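Local structure of protein-L-isoaspartate(D-aspartate) O-methyltransferase (Sulfolobus tokodaii, 1VBF) at residues B[34-39]-B[43-48]; B[6-11]-B[18-23]. The protein probably catalyses the methyl esterification of L-isoaspartyl residues in damaged proteins with S-adenosyl-L-methionine as methyl donor, a step toward their repair or degradation. One frame throughout, in Å; residues are numbered along the deposited sequence.

Contact 1 (B[34-39]-B[43-48]); sequences KDYAYA and EALPIL
A small, buried apolar contact joins Tyr36, at the end of the 3-10 segment 34-36, to Leu45, the first residue of strand 45-48, so that the loop after helix 14-22 folds back on the short strand it leads into. Only about 131 Å² is buried in all, and no hydrogen bond crosses it. Both branches of the leucine take part. CD1 lies against the root of the tyrosine, 3.8 Å from Tyr36 CB, whereas CD2 approaches the ring obliquely, Leu45 CD2 lying 3.8 Å from Tyr36 CD2 and 4.1 Å from Tyr36 CG. Both side chains leave their backbones toward each other, and in Tyr36 the ring is carried beside the backbone N, anti to the carbonyl carbon (chi1 -65°). Farther along the CD2-CE2 edge, toward the hydroxyl, the carboxylate of Glu43 approaches near the ring plane, with Glu43 OE2 4.3 Å from Tyr36 CE2. The 3-10 turn is closed by a bond from Ala37 N to Lys34 O.

Leu45 is also packed by Arg25 and Leu33 of its own chain, and its strand pairs with strand 51-53 in a beta hairpin. Tyr36 has further neighbours: His40, its ring inclined to that of Tyr36, and, from the second subunit, Lys103 in a cation-pi contact and Leu48 in packing. The chemistry therefore implies a join held by shape rather than by directed bonds, in which one aromatic ring serves both the interior and the subunit interface. The acid at its edge and the lysine of the other subunit would probably both suit its quadrupole.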
ATOM      1  N   LYS B  34      -2.727  17.538 -33.817  1.00 45.74           N
ATOM      2  CA  LYS B  34      -2.709  17.136 -35.212  1.00 48.18           C
ATOM      3  C   LYS B  34      -1.712  16.025 -35.511  1.00 48.90           C
ATOM      4  O   LYS B  34      -1.987  15.119 -36.300  1.00 48.90           O
ATOM      5  CB  LYS B  34      -2.404  18.343 -36.088  1.00 51.36           C
ATOM      6  CG  LYS B  34      -1.021  18.968 -35.855  1.00 53.93           C
ATOM      7  CD  LYS B  34      -0.798  20.071 -36.877  1.00 55.69           C
ATOM      8  CE  LYS B  34       0.604  20.616 -36.853  1.00 58.42           C
ATOM      9  NZ  LYS B  34       0.708  21.720 -37.853  1.00 60.63           N
ATOM     10  N   ASP B  35      -0.548  16.087 -34.882  1.00 48.96           N
ATOM     11  CA  ASP B  35       0.457  15.070 -35.112  1.00 48.80           C
ATOM     12  C   ASP B  35       0.100  13.702 -34.556  1.00 47.71           C
ATOM     13  O   ASP B  35       0.869  12.763 -34.717  1.00 49.30           O
ATOM     14  CB  ASP B  35       1.803  15.500 -34.531  1.00 52.01           C
ATOM     15  CG  ASP B  35       2.532  16.489 -35.423  1.00 55.31           C
ATOM     16  OD1 ASP B  35       2.079  16.703 -36.571  1.00 57.28           O
ATOM     17  OD2 ASP B  35       3.562  17.044 -34.980  1.00 57.50           O
ATOM     18  N   TYR B  36      -1.047  13.569 -33.896  1.00 45.35           N
ATOM     19  CA  TYR B  36      -1.402  12.266 -33.348  1.00 41.84           C
ATOM     20  C   TYR B  36      -2.486  11.585 -34.150  1.00 40.10           C
ATOM     21  O   TYR B  36      -3.022  10.587 -33.717  1.00 38.83           O
ATOM     22  CB  TYR B  36      -1.861  12.374 -31.894  1.00 40.13           C
ATOM     23  CG  TYR B  36      -0.800  12.831 -30.923  1.00 40.50           C
ATOM     24  CD1 TYR B  36      -0.420  14.166 -30.863  1.00 40.07           C
ATOM     25  CD2 TYR B  36      -0.184  11.928 -30.050  1.00 40.76           C
ATOM     26  CE1 TYR B  36       0.547  14.592 -29.957  1.00 41.24           C
ATOM     27  CE2 TYR B  36       0.784  12.348 -29.137  1.00 40.94           C
ATOM     28  CZ  TYR B  36       1.140  13.682 -29.101  1.00 40.71           C
ATOM     29  OH  TYR B  36       2.084  14.119 -28.203  1.00 42.23           O
ATOM     30  N   ALA B  37      -2.825  12.128 -35.308  1.00 38.37           N
ATOM     31  CA  ALA B  37      -3.858  11.509 -36.120  1.00 38.49           C
ATOM     32  C   ALA B  37      -3.548  10.016 -36.348  1.00 38.53           C
ATOM     33  O   ALA B  37      -4.404   9.139 -36.156  1.00 37.92           O
ATOM     34  CB  ALA B  37      -3.973  12.232 -37.451  1.00 37.07           C
ATOM     35  N   TYR B  38      -2.318   9.722 -36.752  1.00 38.00           N
ATOM     36  CA  TYR B  38      -1.951   8.349 -37.008  1.00 37.87           C
ATOM     37  C   TYR B  38      -0.582   7.946 -36.445  1.00 41.08           C
ATOM     38  O   TYR B  38       0.075   7.013 -36.956  1.00 41.90           O
ATOM     39  CB  TYR B  38      -2.059   8.069 -38.507  1.00 33.91           C
ATOM     40  CG  TYR B  38      -3.467   8.243 -39.019  1.00 32.74           C
ATOM     41  CD1 TYR B  38      -3.912   9.479 -39.486  1.00 32.24           C
ATOM     42  CD2 TYR B  38      -4.386   7.187 -38.979  1.00 32.04           C
ATOM     43  CE1 TYR B  38      -5.245   9.665 -39.905  1.00 30.74           C
ATOM     44  CE2 TYR B  38      -5.722   7.359 -39.390  1.00 29.72           C
ATOM     45  CZ  TYR B  38      -6.144   8.603 -39.850  1.00 30.24           C
ATOM     46  OH  TYR B  38      -7.463   8.790 -40.228  1.00 26.80           O
ATOM     47  N   ALA B  39      -0.179   8.639 -35.369  1.00 41.82           N
ATOM     48  CA  ALA B  39       1.088   8.373 -34.678  1.00 42.10           C
ATOM     49  C   ALA B  39       0.833   8.331 -33.167  1.00 43.42           C
ATOM     50  O   ALA B  39       0.008   9.095 -32.662  1.00 46.10           O
ATOM     51  CB  ALA B  39       2.092   9.447 -35.013  1.00 40.20           C
ATOM     52  N   GLU B  43      -1.862   5.866 -27.392  1.00 40.10           N
ATOM     53  CA  GLU B  43      -2.186   6.783 -26.316  1.00 41.63           C
ATOM     54  C   GLU B  43      -3.555   7.445 -26.441  1.00 41.50           C
ATOM     55  O   GLU B  43      -4.070   7.631 -27.538  1.00 42.02           O
ATOM     56  CB  GLU B  43      -1.166   7.885 -26.240  1.00 43.73           C
ATOM     57  CG  GLU B  43       0.236   7.438 -26.152  1.00 49.73           C
ATOM     58  CD  GLU B  43       1.153   8.631 -26.161  1.00 53.60           C
ATOM     59  OE1 GLU B  43       1.040   9.478 -25.242  1.00 53.69           O
ATOM     60  OE2 GLU B  43       1.972   8.726 -27.100  1.00 57.58           O
ATOM     61  N   ALA B  44      -4.120   7.818 -25.297  1.00 40.98           N
ATOM     62  CA  ALA B  44      -5.406   8.498 -25.241  1.00 39.71           C
ATOM     63  C   ALA B  44      -5.048   9.962 -25.295  1.00 38.79           C
ATOM     64  O   ALA B  44      -4.106  10.381 -24.637  1.00 38.96           O
ATOM     65  CB  ALA B  44      -6.123   8.185 -23.946  1.00 37.73           C
ATOM     66  N   LEU B  45      -5.803  10.733 -26.071  1.00 39.06           N
ATOM     67  CA  LEU B  45      -5.523  12.152 -26.241  1.00 39.64           C
ATOM     68  C   LEU B  45      -6.408  13.073 -25.383  1.00 39.89           C
ATOM     69  O   LEU B  45      -7.619  12.852 -25.228  1.00 41.75           O
ATOM     70  CB  LEU B  45      -5.616  12.508 -27.740  1.00 38.05           C
ATOM     71  CG  LEU B  45      -4.994  11.429 -28.656  1.00 38.97           C
ATOM     72  CD1 LEU B  45      -5.152  11.776 -30.140  1.00 37.54           C
ATOM     73  CD2 LEU B  45      -3.529  11.247 -28.294  1.00 38.39           C
ATOM     74  N   PRO B  46      -5.801  14.114 -24.805  1.00 37.99           N
ATOM     75  CA  PRO B  46      -6.453  15.106 -23.951  1.00 37.73           C
ATOM     76  C   PRO B  46      -7.321  16.046 -24.754  1.00 37.86           C
ATOM     77  O   PRO B  46      -6.840  16.681 -25.688  1.00 38.84           O
ATOM     78  CB  PRO B  46      -5.278  15.859 -23.332  1.00 38.03           C
ATOM     79  CG  PRO B  46      -4.116  14.953 -23.527  1.00 38.47           C
ATOM     80  CD  PRO B  46      -4.359  14.366 -24.867  1.00 37.36           C
ATOM     81  N   ILE B  47      -8.591  16.147 -24.384  1.00 37.79           N
ATOM     82  CA  ILE B  47      -9.520  17.033 -25.073  1.00 36.95           C
ATOM     83  C   ILE B  47     -10.111  18.048 -24.101  1.00 37.80           C
ATOM     84  O   ILE B  47     -10.184  19.239 -24.388  1.00 37.78           O
ATOM     85  CB  ILE B  47     -10.650  16.244 -25.699  1.00 36.47           C
ATOM     86  CG1 ILE B  47     -10.070  15.187 -26.642  1.00 35.01           C
ATOM     87  CG2 ILE B  47     -11.589  17.194 -26.424  1.00 37.72           C
ATOM     88  CD1 ILE B  47      -9.254  15.778 -27.753  1.00 33.42           C
ATOM     89  N   LEU B  48     -10.536  17.561 -22.945  1.00 38.76           N
ATOM     90  CA  LEU B  48     -11.100  18.412 -21.912  1.00 40.08           C
ATOM     91  C   LEU B  48     -10.577  17.960 -20.555  1.00 39.63           C
ATOM     92  O   LEU B  48     -10.175  16.813 -20.398  1.00 39.80           O
ATOM     93  CB  LEU B  48     -12.630  18.307 -21.922  1.00 42.58           C
ATOM     94  CG  LEU B  48     -13.406  19.064 -23.011  1.00 44.40           C
ATOM     95  CD1 LEU B  48     -14.913  18.872 -22.803  1.00 43.77           C
ATOM     96  CD2 LEU B  48     -13.050  20.555 -22.948  1.00 45.23           C
TER

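Contact 2 (B[6-11]-B[18-23]); sequences EILRKI and EAFNKV
The ring of Phe20 is the flat group on which this helix pair meets: Leu8 CB stands at its edge, near the ring plane, while Ile7 CG2 and Ile11 CD1 come to it obliquely. Leu8 CB is 4.2 Å from Phe20 CD2. Ile11 reaches the base of the side chain, its CD1 3.9 Å from Phe20 CB and almost as near to CG, and Ile7 meets the far end, its CG2 4.2 Å from Phe20 CZ. Ile7 crosses the phenylalanine at about a right angle. The ring points into the opposing helix because CG is anti to the backbone N (chi1 -177°), which sends it outward from helix 14-22 against the three aliphatic side chains, Ile7 and Ile11 both on one side of the ring plane. Farther out, at the more open border, the end of Leu8 swings over to Asn21.

The segments 6-10 and 18-22 run nearly antiparallel, at 163°, with axes 10.2 Å apart, and Phe20 reaches across between them. Replacing Phe20 with an alanine would probably open a gap between the helices and leave Ile7 and Ile11 without the aromatic surface they pack on. Beyond the helix pair, Phe20 touches Tyr83 of helix 83-91 and, like Ile11, Ile60 of helix 56-65. Past Phe20, helix 14-22 is tied down by Lys22, which forms a salt bridge with Glu90. Such an antiparallel pair, joined by a short connection, is a helical hairpin; here it forms the N-terminal end of the chain and packs on helices of the Rossmann-like methyltransferase domain.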
ATOM      1  N   GLU B   6      -0.452  -0.252 -40.213  1.00 38.06           N
ATOM      2  CA  GLU B   6      -0.384  -1.339 -39.223  1.00 40.97           C
ATOM      3  C   GLU B   6      -1.810  -1.693 -38.774  1.00 40.58           C
ATOM      4  O   GLU B   6      -2.217  -2.862 -38.771  1.00 40.83           O
ATOM      5  CB  GLU B   6       0.345  -0.931 -37.934  1.00 45.00           C
ATOM      6  CG  GLU B   6       1.722  -0.306 -38.026  1.00 52.46           C
ATOM      7  CD  GLU B   6       2.376  -0.168 -36.627  1.00 56.27           C
ATOM      8  OE1 GLU B   6       2.783  -1.209 -36.052  1.00 58.26           O
ATOM      9  OE2 GLU B   6       2.467   0.971 -36.095  1.00 57.58           O
ATOM     10  N   ILE B   7      -2.539  -0.656 -38.363  1.00 38.10           N
ATOM     11  CA  ILE B   7      -3.891  -0.799 -37.863  1.00 37.16           C
ATOM     12  C   ILE B   7      -4.868  -1.329 -38.897  1.00 37.30           C
ATOM     13  O   ILE B   7      -5.716  -2.170 -38.574  1.00 36.50           O
ATOM     14  CB  ILE B   7      -4.430   0.543 -37.309  1.00 36.22           C
ATOM     15  CG1 ILE B   7      -3.478   1.094 -36.249  1.00 34.94           C
ATOM     16  CG2 ILE B   7      -5.791   0.333 -36.674  1.00 33.29           C
ATOM     17  CD1 ILE B   7      -3.959   2.334 -35.587  1.00 33.18           C
ATOM     18  N   LEU B   8      -4.734  -0.845 -40.132  1.00 37.25           N
ATOM     19  CA  LEU B   8      -5.614  -1.235 -41.232  1.00 37.58           C
ATOM     20  C   LEU B   8      -5.461  -2.707 -41.578  1.00 38.41           C
ATOM     21  O   LEU B   8      -6.433  -3.389 -41.872  1.00 38.72           O
ATOM     22  CB  LEU B   8      -5.306  -0.378 -42.456  1.00 37.59           C
ATOM     23  CG  LEU B   8      -6.344  -0.197 -43.564  1.00 37.43           C
ATOM     24  CD1 LEU B   8      -5.706   0.618 -44.673  1.00 36.77           C
ATOM     25  CD2 LEU B   8      -6.805  -1.527 -44.108  1.00 37.89           C
ATOM     26  N   ARG B   9      -4.233  -3.193 -41.539  1.00 41.23           N
ATOM     27  CA  ARG B   9      -3.923  -4.585 -41.846  1.00 44.41           C
ATOM     28  C   ARG B   9      -4.702  -5.543 -40.925  1.00 44.12           C
ATOM     29  O   ARG B   9      -5.165  -6.611 -41.342  1.00 43.77           O
ATOM     30  CB  ARG B   9      -2.420  -4.811 -41.652  1.00 49.28           C
ATOM     31  CG  ARG B   9      -1.758  -5.627 -42.731  1.00 56.66           C
ATOM     32  CD  ARG B   9      -0.346  -6.043 -42.331  1.00 63.54           C
ATOM     33  NE  ARG B   9      -0.342  -7.147 -41.367  1.00 69.71           N
ATOM     34  CZ  ARG B   9       0.749  -7.817 -40.986  1.00 72.15           C
ATOM     35  NH1 ARG B   9       1.942  -7.499 -41.482  1.00 71.94           N
ATOM     36  NH2 ARG B   9       0.644  -8.817 -40.118  1.00 74.37           N
ATOM     37  N   LYS B  10      -4.831  -5.137 -39.667  1.00 42.86           N
ATOM     38  CA  LYS B  10      -5.509  -5.920 -38.644  1.00 41.34           C
ATOM     39  C   LYS B  10      -7.035  -5.968 -38.740  1.00 39.52           C
ATOM     40  O   LYS B  10      -7.640  -6.920 -38.255  1.00 39.31           O
ATOM     41  CB  LYS B  10      -5.156  -5.372 -37.261  1.00 43.27           C
ATOM     42  CG  LYS B  10      -3.700  -5.447 -36.842  1.00 44.71           C
ATOM     43  CD  LYS B  10      -3.522  -4.590 -35.589  1.00 47.84           C
ATOM     44  CE  LYS B  10      -2.379  -5.065 -34.708  1.00 50.59           C
ATOM     45  NZ  LYS B  10      -2.474  -4.451 -33.341  1.00 53.03           N
ATOM     46  N   ILE B  11      -7.654  -4.943 -39.329  1.00 35.72           N
ATOM     47  CA  ILE B  11      -9.113  -4.896 -39.420  1.00 33.70           C
ATOM     48  C   ILE B  11      -9.763  -6.083 -40.148  1.00 34.41           C
ATOM     49  O   ILE B  11      -9.515  -6.332 -41.324  1.00 31.88           O
ATOM     50  CB  ILE B  11      -9.584  -3.560 -40.050  1.00 32.46           C
ATOM     51  CG1 ILE B  11      -9.066  -2.408 -39.188  1.00 28.78           C
ATOM     52  CG2 ILE B  11     -11.136  -3.545 -40.233  1.00 26.69           C
ATOM     53  CD1 ILE B  11      -9.347  -1.072 -39.759  1.00 28.90           C
ATOM     54  N   GLU B  18     -12.569   0.036 -44.924  1.00 40.49           N
ATOM     55  CA  GLU B  18     -12.767   1.119 -45.871  1.00 41.50           C
ATOM     56  C   GLU B  18     -13.064   2.436 -45.202  1.00 37.79           C
ATOM     57  O   GLU B  18     -12.496   3.454 -45.596  1.00 36.84           O
ATOM     58  CB  GLU B  18     -13.861   0.757 -46.863  1.00 46.36           C
ATOM     59  CG  GLU B  18     -13.499  -0.490 -47.596  1.00 55.69           C
ATOM     60  CD  GLU B  18     -14.496  -0.858 -48.640  1.00 63.09           C
ATOM     61  OE1 GLU B  18     -15.714  -0.892 -48.327  1.00 67.69           O
ATOM     62  OE2 GLU B  18     -14.051  -1.127 -49.780  1.00 68.18           O
ATOM     63  N   ALA B  19     -13.948   2.419 -44.201  1.00 34.19           N
ATOM     64  CA  ALA B  19     -14.278   3.629 -43.452  1.00 31.17           C
ATOM     65  C   ALA B  19     -12.988   4.193 -42.798  1.00 30.15           C
ATOM     66  O   ALA B  19     -12.702   5.392 -42.875  1.00 27.82           O
ATOM     67  CB  ALA B  19     -15.319   3.305 -42.405  1.00 28.35           C
ATOM     68  N   PHE B  20     -12.197   3.307 -42.186  1.00 29.10           N
ATOM     69  CA  PHE B  20     -10.952   3.701 -41.540  1.00 28.17           C
ATOM     70  C   PHE B  20      -9.968   4.366 -42.504  1.00 28.89           C
ATOM     71  O   PHE B  20      -9.269   5.320 -42.144  1.00 25.98           O
ATOM     72  CB  PHE B  20     -10.263   2.497 -40.887  1.00 26.16           C
ATOM     73  CG  PHE B  20      -9.002   2.874 -40.137  1.00 26.21           C
ATOM     74  CD1 PHE B  20      -9.059   3.715 -39.017  1.00 23.81           C
ATOM     75  CD2 PHE B  20      -7.754   2.477 -40.604  1.00 24.46           C
ATOM     76  CE1 PHE B  20      -7.906   4.152 -38.395  1.00 22.27           C
ATOM     77  CE2 PHE B  20      -6.597   2.917 -39.984  1.00 24.24           C
ATOM     78  CZ  PHE B  20      -6.670   3.751 -38.884  1.00 23.54           C
ATOM     79  N   ASN B  21      -9.895   3.842 -43.725  1.00 30.31           N
ATOM     80  CA  ASN B  21      -8.994   4.415 -44.690  1.00 33.23           C
ATOM     81  C   ASN B  21      -9.464   5.786 -45.165  1.00 34.12           C
ATOM     82  O   ASN B  21      -8.670   6.711 -45.305  1.00 34.75           O
ATOM     83  CB  ASN B  21      -8.829   3.506 -45.894  1.00 36.06           C
ATOM     84  CG  ASN B  21      -7.506   3.728 -46.588  1.00 39.46           C
ATOM     85  OD1 ASN B  21      -6.702   2.814 -46.702  1.00 46.17           O
ATOM     86  ND2 ASN B  21      -7.262   4.942 -47.035  1.00 40.39           N
ATOM     87  N   LYS B  22     -10.767   5.921 -45.369  1.00 35.03           N
ATOM     88  CA  LYS B  22     -11.368   7.168 -45.848  1.00 36.33           C
ATOM     89  C   LYS B  22     -11.498   8.383 -44.881  1.00 35.96           C
ATOM     90  O   LYS B  22     -11.133   9.495 -45.250  1.00 34.00           O
ATOM     91  CB  LYS B  22     -12.739   6.826 -46.443  1.00 37.47           C
ATOM     92  CG  LYS B  22     -13.565   8.020 -46.834  1.00 39.73           C
ATOM     93  CD  LYS B  22     -14.972   7.585 -47.184  1.00 41.57           C
ATOM     94  CE  LYS B  22     -15.915   8.779 -47.279  1.00 42.21           C
ATOM     95  NZ  LYS B  22     -17.291   8.328 -47.630  1.00 43.86           N
ATOM     96  N   VAL B  23     -12.010   8.176 -43.663  1.00 35.14           N
ATOM     97  CA  VAL B  23     -12.196   9.278 -42.709  1.00 35.40           C
ATOM     98  C   VAL B  23     -10.884   9.860 -42.176  1.00 36.59           C
ATOM     99  O   VAL B  23     -10.052   9.158 -41.610  1.00 36.72           O
ATOM    100  CB  VAL B  23     -13.112   8.839 -41.513  1.00 35.31           C
ATOM    101  CG1 VAL B  23     -13.269   9.975 -40.513  1.00 33.44           C
ATOM    102  CG2 VAL B  23     -14.487   8.402 -42.035  1.00 33.05           C
TER

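How the contacts relate
The two contacts follow in series along the chain, the helical hairpin of contact 2 closing before the loop of contact 1 begins, and their centres lie about 17 Å apart. Tyr38, within 34-39 but not itself part of the meeting with 43-48, bridges them: its CE2 is 3.8 Å from Phe20 CZ, and its OH is 3.0 Å from Val23 O while hydrogen-bonding to Arg25 N. Phe20 is thus packed from the loop as well as from helix 4-10. The surroundings differ: contact 1 borders the second subunit, whereas no other chain of the assembly touches the segments of contact 2. Neither contact includes an identified catalytic or cofactor-binding residue.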